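Local structure of RING-type domain-containing protein (Chaetomium thermophilum, 6Z3U) at the interface of chains B and C, the interface of chains C and A and the interface of chains B and A. The protein activates the cyclin-dependent kinase CDK7 together with cyclin H, as the MAT1 subunit of the CAK complex, here through its C-terminal segment. Coordinates in Å, arbitrary orientation; residue numbers count along the deposited sequence, not the author numbering. Chains: chain A, RING-type domain-containing protein; chain B, CYCLIN domain-containing protein; chain C, Protein kinase domain-containing protein.

Contact 1: the interface of chains B and C. Residues chain B 14-16, 19; chain C 146.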
loop_
_atom_site.group_PDB
_atom_site.type_symbol
_atom_site.label_atom_id
_atom_site.label_comp_id
_atom_site.label_asym_id
_atom_site.label_seq_id
_atom_site.Cartn_x
_atom_site.Cartn_y
_atom_site.Cartn_z
ATOM N N GLN B 14 0.225 2.680 -14.146
ATOM C CA GLN B 14 -0.428 1.453 -13.715
ATOM C C GLN B 14 -1.058 1.583 -12.335
ATOM O O GLN B 14 -1.720 0.644 -11.880
ATOM C CB GLN B 14 0.563 0.290 -13.725
ATOM C CG GLN B 14 1.233 0.092 -15.063
ATOM C CD GLN B 14 1.708 -1.326 -15.257
ATOM O OE1 GLN B 14 2.611 -1.795 -14.565
ATOM N NE2 GLN B 14 1.096 -2.023 -16.206
ATOM N N SER B 15 -0.872 2.714 -11.664
ATOM C CA SER B 15 -1.413 2.897 -10.329
ATOM C C SER B 15 -2.909 3.181 -10.385
ATOM O O SER B 15 -3.437 3.686 -11.383
ATOM C CB SER B 15 -0.702 4.050 -9.618
ATOM O OG SER B 15 -1.027 5.294 -10.217
ATOM N N SER B 16 -3.593 2.856 -9.290
ATOM C CA SER B 16 -5.010 3.182 -9.192
ATOM C C SER B 16 -5.222 4.686 -9.217
ATOM O O SER B 16 -6.250 5.163 -9.711
ATOM C CB SER B 16 -5.601 2.575 -7.920
ATOM O OG SER B 16 -4.997 3.124 -6.762
ATOM N N GLU B 19 -5.431 5.450 -13.175
ATOM C CA GLU B 19 -6.512 4.866 -13.960
ATOM C C GLU B 19 -7.881 5.195 -13.379
ATOM O O GLU B 19 -8.869 5.245 -14.120
ATOM C CB GLU B 19 -6.326 3.349 -14.060
ATOM C CG GLU B 19 -6.565 2.587 -12.759
ATOM C CD GLU B 19 -6.621 1.080 -12.962
ATOM O OE1 GLU B 19 -5.700 0.527 -13.602
ATOM O OE2 GLU B 19 -7.589 0.451 -12.479
ATOM N N ARG C 146 -3.189 -4.806 -5.226
ATOM C CA ARG C 146 -3.383 -3.900 -6.353
ATOM C C ARG C 146 -2.071 -3.231 -6.744
ATOM O O ARG C 146 -1.803 -3.015 -7.932
ATOM C CB ARG C 146 -4.435 -2.849 -5.999
ATOM C CG ARG C 146 -4.604 -1.750 -7.038
ATOM C CD ARG C 146 -5.016 -2.316 -8.385
ATOM N NE ARG C 146 -5.088 -1.287 -9.417
ATOM C CZ ARG C 146 -4.037 -0.827 -10.088
ATOM N NH1 ARG C 146 -2.822 -1.293 -9.833
ATOM N NH2 ARG C 146 -4.202 0.108 -11.012
#
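Between helices 7-12 and 16-19 of the cyclin the backbone keeps a near-helical turn at B:Gln14 and is extended at B:Ser15, which leaves the B:Gln14 carbonyl turned to C:Arg146 of the kinase, both terminal guanidinium nitrogens meeting its one oxygen. NH2 of C:Arg146 donates to O of B:Gln14 at 2.7 Å. NH1 of C:Arg146 gives the second bond to O of B:Gln14 at 3.0 Å and is the more bent of the two at its hydrogen, 135°. NH1 lies in the carbonyl plane while NH2 is tilted from it, yet the oxygen sits in the guanidinium plane for both, so the end-on fork should limit rotation of the group. Opposite in approach comes the carboxylate of B:Glu19, whose OE1 forms a salt bridge with NH2 of C:Arg146 at 3.0 Å. The two flat groups are turned 56° apart and no N-H of C:Arg146 is directed at the carboxylate oxygen, so the pairing is one of charge and not a hydrogen bond; it probably steadies the positive charge beside the carbonyl. C:Arg146 reaches across with CG anti to its backbone N (chi1 173°) and a bend at chi2 that carries the guanidinium toward the cyclin backbone. B:Ser16 adds a looser contact, its CB 4.2 Å from NE of C:Arg146. The arginine lies near the C-terminal end of kinase helix 136-148, the C-helix of the N-lobe, against the N-terminal segment of the cyclin.

Contact 2: the interface of chains C and A. Residues chain C 246-248; chain A 27, 36, 41, 43, 46.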
loop_
_atom_site.group_PDB
_atom_site.type_symbol
_atom_site.label_atom_id
_atom_site.label_comp_id
_atom_site.label_asym_id
_atom_site.label_seq_id
_atom_site.Cartn_x
_atom_site.Cartn_y
_atom_site.Cartn_z
ATOM N N ALA C 246 9.197 1.542 5.530
ATOM C CA ALA C 246 9.085 2.648 6.468
ATOM C C ALA C 246 10.207 3.655 6.253
ATOM O O ALA C 246 11.298 3.317 5.788
ATOM C CB ALA C 246 9.121 2.131 7.905
ATOM N N ASP C 247 9.929 4.906 6.596
ATOM C CA ASP C 247 10.943 5.941 6.524
ATOM C C ASP C 247 11.901 5.825 7.703
ATOM O O ASP C 247 11.621 5.124 8.679
ATOM C CB ASP C 247 10.294 7.319 6.514
ATOM C CG ASP C 247 9.673 7.660 5.174
ATOM O OD1 ASP C 247 9.817 6.856 4.231
ATOM O OD2 ASP C 247 9.057 8.742 5.059
ATOM N N PRO C 248 13.054 6.488 7.630
ATOM C CA PRO C 248 13.988 6.457 8.764
ATOM C C PRO C 248 13.362 7.079 10.002
ATOM O O PRO C 248 12.794 8.172 9.952
ATOM C CB PRO C 248 15.188 7.267 8.261
ATOM C CG PRO C 248 15.082 7.227 6.775
ATOM C CD PRO C 248 13.614 7.212 6.477
ATOM N N LEU A 27 19.112 12.625 7.144
ATOM C CA LEU A 27 19.433 11.211 7.294
ATOM C C LEU A 27 20.585 10.996 8.265
ATOM O O LEU A 27 20.624 9.977 8.963
ATOM C CB LEU A 27 19.789 10.600 5.939
ATOM C CG LEU A 27 18.655 10.370 4.943
ATOM C CD1 LEU A 27 19.206 9.793 3.649
ATOM C CD2 LEU A 27 17.607 9.446 5.531
ATOM N N HIS A 36 19.148 1.633 14.009
ATOM C CA HIS A 36 18.962 1.597 12.563
ATOM C C HIS A 36 20.044 0.771 11.883
ATOM O O HIS A 36 19.758 -0.004 10.964
ATOM C CB HIS A 36 18.956 3.014 11.996
ATOM C CG HIS A 36 17.667 3.741 12.205
ATOM N ND1 HIS A 36 17.231 4.139 13.450
ATOM C CD2 HIS A 36 16.720 4.147 11.326
ATOM C CE1 HIS A 36 16.071 4.758 13.330
ATOM N NE2 HIS A 36 15.738 4.774 12.052
ATOM N N TYR A 41 18.363 -1.352 8.802
ATOM C CA TYR A 41 17.599 -0.400 8.009
ATOM C C TYR A 41 18.425 0.047 6.811
ATOM O O TYR A 41 19.593 0.422 6.953
ATOM C CB TYR A 41 17.191 0.812 8.844
ATOM C CG TYR A 41 16.304 1.769 8.076
ATOM C CD1 TYR A 41 16.851 2.739 7.245
ATOM C CD2 TYR A 41 14.922 1.689 8.166
ATOM C CE1 TYR A 41 16.047 3.607 6.533
ATOM C CE2 TYR A 41 14.109 2.555 7.458
ATOM C CZ TYR A 41 14.678 3.510 6.641
ATOM O OH TYR A 41 13.878 4.377 5.933
ATOM N N PHE A 43 19.217 2.662 4.143
ATOM C CA PHE A 43 19.071 4.041 3.693
ATOM C C PHE A 43 19.142 4.140 2.177
ATOM O O PHE A 43 18.561 5.060 1.591
ATOM C CB PHE A 43 20.142 4.921 4.336
ATOM C CG PHE A 43 20.026 5.014 5.828
ATOM C CD1 PHE A 43 19.300 6.035 6.414
ATOM C CD2 PHE A 43 20.633 4.076 6.644
ATOM C CE1 PHE A 43 19.187 6.122 7.787
ATOM C CE2 PHE A 43 20.523 4.158 8.018
ATOM C CZ PHE A 43 19.799 5.182 8.589
ATOM N N TYR A 46 15.659 3.959 0.853
ATOM C CA TYR A 46 14.917 5.205 1.028
ATOM C C TYR A 46 15.286 6.218 -0.050
ATOM O O TYR A 46 14.409 6.842 -0.660
ATOM C CB TYR A 46 15.174 5.782 2.422
ATOM C CG TYR A 46 14.583 7.160 2.637
ATOM C CD1 TYR A 46 13.252 7.314 2.999
ATOM C CD2 TYR A 46 15.355 8.305 2.487
ATOM C CE1 TYR A 46 12.703 8.565 3.202
ATOM C CE2 TYR A 46 14.815 9.564 2.689
ATOM C CZ TYR A 46 13.488 9.687 3.046
ATOM O OH TYR A 46 12.938 10.934 3.252
#
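C:Pro248 of the kinase inserts its ring among A:Tyr46, A:Tyr41 and A:Leu27 of the MAT1 segment. Its CD lies over one face of the A:Tyr46 ring, offset toward the rim and 3.9 Å from the ring centroid, a CH-pi contact. The proline and tyrosine side chains meet at about a right angle. On another side the CD2 branch of A:Leu27 touches CG of C:Pro248 at 3.6 Å, and CZ of A:Tyr41 comes 3.7 Å from CA of C:Pro248. Behind them A:Phe43 supports the pocket within chain A: CD1 of A:Tyr41 stands over the centre of its ring, while CD2 of A:Leu27 meets its edge. A:Tyr41 holds its side chain out from the backbone, CG opposite the backbone N (chi1 -176°), which brings the phenol oxygen to the kinase chain. There OH of A:Tyr41 donates a hydrogen bond to the backbone O of C:Ala246 at 2.8 Å, from a position tilted 17° off the carbonyl plane. At the outer rim, OD1 of C:Asp247 reaches the edge of the A:Tyr46 ring, 3.5 Å from CE1, with the carboxylate turned 86° to the ring. The site anchors MAT1 to the kinase loop following strand 243-244, in the activation segment, and probably helps hold that segment in place for CDK7 activation.

Contact 3: the interface of chains B and A. Residues chain B 6, 9, 318; chain A 15, 55, 57-60.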
loop_
_atom_site.group_PDB
_atom_site.type_symbol
_atom_site.label_atom_id
_atom_site.label_comp_id
_atom_site.label_asym_id
_atom_site.label_seq_id
_atom_site.Cartn_x
_atom_site.Cartn_y
_atom_site.Cartn_z
ATOM N N ALA B 6 9.275 7.291 -20.814
ATOM C CA ALA B 6 10.085 6.987 -19.642
ATOM C C ALA B 6 9.549 5.759 -18.918
ATOM O O ALA B 6 8.337 5.547 -18.831
ATOM C CB ALA B 6 10.110 8.183 -18.691
ATOM N N ASP B 9 7.550 6.670 -15.881
ATOM C CA ASP B 9 6.214 7.146 -16.224
ATOM C C ASP B 9 5.276 5.982 -16.522
ATOM O O ASP B 9 4.101 6.011 -16.139
ATOM C CB ASP B 9 6.280 8.098 -17.420
ATOM C CG ASP B 9 6.998 9.397 -17.098
ATOM O OD1 ASP B 9 7.326 9.627 -15.915
ATOM O OD2 ASP B 9 7.233 10.195 -18.030
ATOM N N VAL B 318 6.488 19.742 -20.259
ATOM C CA VAL B 318 6.546 19.531 -18.816
ATOM C C VAL B 318 6.531 20.870 -18.089
ATOM O O VAL B 318 5.770 21.068 -17.135
ATOM C CB VAL B 318 7.785 18.695 -18.448
ATOM C CG1 VAL B 318 8.144 18.876 -16.980
ATOM C CG2 VAL B 318 7.537 17.224 -18.760
ATOM N N ARG A 15 15.248 9.103 -16.715
ATOM C CA ARG A 15 15.620 10.502 -16.559
ATOM C C ARG A 15 16.455 10.765 -15.314
ATOM O O ARG A 15 16.853 11.911 -15.086
ATOM C CB ARG A 15 14.362 11.376 -16.507
ATOM C CG ARG A 15 13.433 11.202 -17.692
ATOM C CD ARG A 15 12.546 12.418 -17.888
ATOM N NE ARG A 15 11.537 12.185 -18.917
ATOM C CZ ARG A 15 10.389 11.545 -18.707
ATOM N NH1 ARG A 15 10.095 11.067 -17.504
ATOM N NH2 ARG A 15 9.532 11.378 -19.705
ATOM N N PHE A 55 10.589 11.595 -9.813
ATOM C CA PHE A 55 10.552 11.596 -11.266
ATOM C C PHE A 55 9.450 10.726 -11.852
ATOM O O PHE A 55 9.189 10.822 -13.057
ATOM C CB PHE A 55 11.902 11.125 -11.835
ATOM C CG PHE A 55 13.021 12.109 -11.640
ATOM C CD1 PHE A 55 13.758 12.118 -10.468
ATOM C CD2 PHE A 55 13.341 13.019 -12.634
ATOM C CE1 PHE A 55 14.790 13.022 -10.288
ATOM C CE2 PHE A 55 14.372 13.924 -12.461
ATOM C CZ PHE A 55 15.098 13.925 -11.287
ATOM N N GLY A 57 6.365 9.702 -13.418
ATOM C CA GLY A 57 5.280 10.421 -14.054
ATOM C C GLY A 57 5.559 11.884 -14.301
ATOM O O GLY A 57 4.626 12.694 -14.306
ATOM N N LEU A 58 6.824 12.251 -14.519
ATOM C CA LEU A 58 7.145 13.649 -14.781
ATOM C C LEU A 58 6.558 14.101 -16.112
ATOM O O LEU A 58 6.124 15.250 -16.248
ATOM C CB LEU A 58 8.659 13.851 -14.764
ATOM C CG LEU A 58 9.161 15.177 -14.184
ATOM C CD1 LEU A 58 10.652 15.351 -14.454
ATOM C CD2 LEU A 58 8.374 16.359 -14.730
ATOM N N ALA A 59 6.532 13.209 -17.104
ATOM C CA ALA A 59 5.966 13.501 -18.414
ATOM C C ALA A 59 4.611 12.828 -18.603
ATOM O O ALA A 59 4.198 12.551 -19.732
ATOM C CB ALA A 59 6.927 13.073 -19.522
ATOM N N VAL A 60 3.914 12.555 -17.503
ATOM C CA VAL A 60 2.563 12.008 -17.545
ATOM C C VAL A 60 1.611 13.199 -17.492
ATOM O O VAL A 60 1.411 13.806 -16.439
ATOM C CB VAL A 60 2.312 11.022 -16.404
ATOM C CG1 VAL A 60 0.823 10.736 -16.261
ATOM C CG2 VAL A 60 3.071 9.731 -16.651
#
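B:Val318 and A:Leu58 form the apolar centre, CG1 of the valine meeting CD2 of the leucine at 3.4 Å with the side chains at about a right angle. Away from this pair, CG2 of A:Val60 packs on CB of B:Asp9 at 3.7 Å, at the root of the carboxylate that organises the polar rim. N of A:Gly57 donates to OD1 of B:Asp9 at 2.7 Å, on the anti side but tilted out of the carboxylate plane, and the bond is markedly bent at its hydrogen. N of A:Ala59 reaches OD2 of B:Asp9 from above that plane at 3.2 Å. A:Arg15 grips the same oxygen end-on: its NH1 meets OD2 of B:Asp9 from above the plane at 3.0 Å, also a salt bridge. NH2 of A:Arg15 takes OD2 of B:Asp9 on the syn side, out of plane, at 3.1 Å. An asparagine at B:Asp9 would probably leave A:Arg15 without its charged mate and, with an NH2 where one oxygen was, one of the backbone N-H groups of A:Gly57 and A:Ala59 without an acceptor. Cyclin helices 7-12 and 313-330 flank the MAT1 loop joining helices 43-55 and 62-67; A:Arg15 comes from the N-terminal stretch of chain A, so two separate stretches of MAT1 converge on B:Asp9.

Measured between the centres of their C-alpha atoms, contacts 1 and 3 are about 16 Å apart, and contact 2 lies about 26 Å from contact 1 and 25 Å from contact 3. No residue is common to the three, but elements connect them. The cyclin's N-terminal segment serves contact 3 through helix 7-12 and contact 1 just beyond it, so one stretch meets MAT1 and then the kinase. Helix 43-55 of MAT1 starts at contact 2 and leads to the loop of contact 3. Each pair of chains thus has its own contact, and MAT1 bridges kinase and cyclin, consistent with joint activation of CDK7.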